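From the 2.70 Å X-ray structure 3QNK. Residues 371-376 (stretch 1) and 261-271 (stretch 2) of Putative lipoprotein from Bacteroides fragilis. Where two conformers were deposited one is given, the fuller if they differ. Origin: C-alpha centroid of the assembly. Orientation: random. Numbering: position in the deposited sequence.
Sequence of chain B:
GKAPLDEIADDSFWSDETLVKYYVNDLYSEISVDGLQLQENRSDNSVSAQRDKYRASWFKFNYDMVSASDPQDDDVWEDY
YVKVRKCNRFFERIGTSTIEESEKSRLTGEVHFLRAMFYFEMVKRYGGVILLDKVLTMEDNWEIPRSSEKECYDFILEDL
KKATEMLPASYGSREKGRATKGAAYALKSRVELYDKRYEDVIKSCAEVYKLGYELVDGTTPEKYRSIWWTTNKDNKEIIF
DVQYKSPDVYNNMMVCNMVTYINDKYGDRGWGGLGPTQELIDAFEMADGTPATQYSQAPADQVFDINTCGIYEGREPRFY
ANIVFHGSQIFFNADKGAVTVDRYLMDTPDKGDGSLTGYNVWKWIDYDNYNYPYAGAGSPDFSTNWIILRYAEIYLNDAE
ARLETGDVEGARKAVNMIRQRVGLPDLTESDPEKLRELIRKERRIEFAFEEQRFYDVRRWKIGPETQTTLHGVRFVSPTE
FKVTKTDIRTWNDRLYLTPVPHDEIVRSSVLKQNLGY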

# COMPACT_ATOMS: atom_id res chain seq x y z
N ASN B 371 17.67 4.37 26.75
CA ASN B 371 19.08 4.48 26.36
C ASN B 371 19.07 4.98 24.92
O ASN B 371 18.03 4.89 24.24
CB ASN B 371 19.87 3.17 26.52
CG ASN B 371 21.33 3.26 26.04
OD1 ASN B 371 21.98 4.33 26.07
ND2 ASN B 371 21.86 2.15 25.53
N TYR B 372 20.20 5.58 24.44
CA TYR B 372 20.27 6.10 23.07
C TYR B 372 20.20 4.95 22.06
O TYR B 372 20.91 3.95 22.24
CB TYR B 372 21.54 6.93 22.84
CG TYR B 372 21.57 7.64 21.50
CD1 TYR B 372 20.86 8.82 21.30
CD2 TYR B 372 22.28 7.12 20.43
CE1 TYR B 372 20.86 9.46 20.07
CE2 TYR B 372 22.28 7.75 19.18
CZ TYR B 372 21.58 8.92 19.01
OH TYR B 372 21.56 9.53 17.78
N PRO B 373 19.39 5.07 20.98
CA PRO B 373 19.29 3.97 20.01
C PRO B 373 20.51 3.85 19.08
O PRO B 373 20.37 4.05 17.87
CB PRO B 373 18.02 4.31 19.22
CG PRO B 373 17.92 5.77 19.29
CD PRO B 373 18.48 6.18 20.62
N TYR B 374 21.68 3.48 19.61
CA TYR B 374 22.87 3.28 18.78
C TYR B 374 22.65 2.12 17.84
O TYR B 374 21.97 1.15 18.20
CB TYR B 374 24.12 2.95 19.62
CG TYR B 374 24.51 3.88 20.75
CD1 TYR B 374 25.28 5.02 20.52
CD2 TYR B 374 24.26 3.53 22.08
CE1 TYR B 374 25.72 5.83 21.57
CE2 TYR B 374 24.68 4.34 23.14
CZ TYR B 374 25.43 5.48 22.89
OH TYR B 374 25.88 6.25 23.94
N ALA B 375 23.30 2.15 16.69
CA ALA B 375 23.23 1.00 15.81
C ALA B 375 24.26 -0.05 16.31
O ALA B 375 25.47 0.18 16.22
CB ALA B 375 23.50 1.42 14.38
N GLY B 376 23.76 -1.16 16.88
CA GLY B 376 24.60 -2.26 17.37
C GLY B 376 24.44 -2.66 18.82
O GLY B 376 24.66 -1.84 19.72
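Stretch 2 261-271: YINDKYGDRGW

How does stretch 2 lie on stretch 1? Neither segment forms regular helix or strand, so two loops meet, more than a hundred residues apart in sequence, and together they bury 418 Å². The backbones come nearest where the CA of Tyr-372 lies 6.9 Å from the CA of Tyr-266, and again where the CA of Tyr-374 lies 7.5 Å from the CA of Arg-269. The register rises in both chains, though their paths are far from parallel, and the backbones are too far apart for strand-like pairing. Within stretch 2 a turn is closed by Tyr-266 N donating to Ile-262 O at 2.8 Å, and in stretch 1 Tyr-374 N donates to Tyr-372 O at 2.8 Å.

What satisfies the hydroxyl of Tyr-372? Its CA-to-CB bond points toward stretch 2, and the side chain places the hydroxyl beside the backbone of Gly-267 to Arg-269. Arg-269 N donates to Tyr-372 OH at 3.0 Å, with an angle of 147° at the hydrogen. Asp-268 N, 3.4 Å from Tyr-372 OH, is close but badly angled and makes no hydrogen bond. Gly-267 O also lies 3.0 Å from Tyr-372 OH, a contact whose nature the geometry leaves open. Gly-267 leaves room for this approach: an ideal CB there would sit a tight 3.1 Å from Tyr-372 OH.

How does Arg-269 use its side chain? It reaches back to stretch 1, where Arg-269 NH1 donates to Pro-373 O at 2.8 Å, with 157° at the hydrogen. That carbonyl lies at the edge of the guanidinium, near its plane. Ala-375 N lies over one face. NH1 and NH2 also have hydrogen bonds elsewhere in the structure.

What packs around these polar contacts? Tyr-266 CB stands over one face of the Tyr-372 ring, 3.6 Å from its centroid, in a CH-pi contact. The two rings are nearly parallel, at 18°, but slid apart with centroids 5.3 Å from each other, so they barely overlap. Ile-262 CG2 adds an apolar contact, 3.8 Å from Tyr-372 CE1. Although the CA-to-CB bond of Tyr-374 points away, its ring end returns, bringing Tyr-374 OH to 3.1 Å from Tyr-266 CD1, at the edge of the Tyr-266 ring. Both of these hydroxyls, Tyr-374 OH and Tyr-266 OH, are hydrogen-bonded elsewhere in the structure.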

# COMPACT_ATOMS: atom_id res chain seq x y z
N TYR B 261 20.96 16.46 16.40
CA TYR B 261 22.33 16.78 16.78
C TYR B 261 22.53 16.84 18.27
O TYR B 261 22.58 17.89 18.91
CB TYR B 261 22.78 18.06 16.08
CG TYR B 261 22.66 17.89 14.59
CD1 TYR B 261 23.58 17.12 13.88
CD2 TYR B 261 21.55 18.37 13.90
CE1 TYR B 261 23.46 16.91 12.52
CE2 TYR B 261 21.41 18.16 12.53
CZ TYR B 261 22.36 17.43 11.84
OH TYR B 261 22.24 17.23 10.49
N ILE B 262 22.73 15.63 18.79
CA ILE B 262 22.94 15.24 20.18
C ILE B 262 24.24 14.39 20.13
O ILE B 262 24.58 13.67 21.07
CB ILE B 262 21.57 14.52 20.55
CG1 ILE B 262 20.59 15.44 21.25
CG2 ILE B 262 21.54 13.10 21.08
CD1 ILE B 262 21.17 16.51 22.25
N ASN B 263 25.00 14.57 19.02
CA ASN B 263 26.21 13.86 18.62
C ASN B 263 27.52 14.37 19.27
O ASN B 263 28.60 14.02 18.82
CB ASN B 263 26.35 13.82 17.09
CG ASN B 263 26.34 15.14 16.35
OD1 ASN B 263 25.83 16.16 16.81
ND2 ASN B 263 26.85 15.11 15.13
N ASP B 264 27.42 15.16 20.35
CA ASP B 264 28.55 15.57 21.18
C ASP B 264 28.80 14.45 22.21
O ASP B 264 29.95 14.18 22.57
CB ASP B 264 28.27 16.93 21.86
CG ASP B 264 27.00 16.99 22.73
OD1 ASP B 264 25.91 16.59 22.23
OD2 ASP B 264 27.09 17.48 23.88
N LYS B 265 27.72 13.77 22.65
CA LYS B 265 27.69 12.66 23.60
C LYS B 265 27.11 11.38 22.96
O LYS B 265 27.58 10.27 23.26
CB LYS B 265 26.83 13.08 24.82
CG LYS B 265 26.88 12.12 25.99
CD LYS B 265 26.28 12.71 27.25
CE LYS B 265 27.32 13.21 28.21
NZ LYS B 265 26.78 13.32 29.59
N TYR B 266 26.09 11.52 22.07
CA TYR B 266 25.42 10.35 21.52
C TYR B 266 25.60 10.19 20.00
O TYR B 266 26.59 9.59 19.60
CB TYR B 266 23.95 10.36 21.94
CG TYR B 266 23.82 10.09 23.42
CD1 TYR B 266 24.21 8.87 23.97
CD2 TYR B 266 23.41 11.09 24.29
CE1 TYR B 266 24.11 8.62 25.33
CE2 TYR B 266 23.33 10.87 25.67
CZ TYR B 266 23.69 9.63 26.18
OH TYR B 266 23.59 9.37 27.53
N GLY B 267 24.67 10.67 19.19
CA GLY B 267 24.76 10.53 17.75
C GLY B 267 23.75 11.35 17.00
O GLY B 267 23.02 12.14 17.60
N ASP B 268 23.67 11.15 15.67
CA ASP B 268 22.77 11.87 14.78
C ASP B 268 21.76 10.93 14.09
O ASP B 268 21.23 11.24 13.00
CB ASP B 268 23.57 12.68 13.75
CG ASP B 268 24.64 11.93 12.98
OD1 ASP B 268 24.52 10.68 12.84
OD2 ASP B 268 25.58 12.59 12.50
N ARG B 269 21.41 9.84 14.79
CA ARG B 269 20.47 8.83 14.34
C ARG B 269 19.06 9.41 14.15
O ARG B 269 18.35 8.96 13.25
CB ARG B 269 20.45 7.64 15.32
CG ARG B 269 19.93 6.34 14.71
CD ARG B 269 20.97 5.26 14.74
NE ARG B 269 20.63 4.18 13.82
CZ ARG B 269 20.12 3.01 14.17
NH1 ARG B 269 19.89 2.73 15.45
NH2 ARG B 269 19.84 2.10 13.25
N GLY B 270 18.67 10.39 14.98
CA GLY B 270 17.36 11.05 14.91
C GLY B 270 17.10 11.83 13.63
O GLY B 270 18.04 12.16 12.89
N TRP B 271 15.80 12.11 13.33
CA TRP B 271 15.37 12.86 12.15
C TRP B 271 14.67 14.18 12.52
O TRP B 271 14.21 14.90 11.64
CB TRP B 271 14.46 12.02 11.22
CG TRP B 271 15.00 10.66 10.84
CD1 TRP B 271 14.53 9.45 11.26
CD2 TRP B 271 16.12 10.39 10.00
NE1 TRP B 271 15.30 8.44 10.75
CE2 TRP B 271 16.29 8.98 9.97
CE3 TRP B 271 17.04 11.20 9.30
CZ2 TRP B 271 17.32 8.36 9.24
CZ3 TRP B 271 18.06 10.58 8.57
CH2 TRP B 271 18.18 9.18 8.54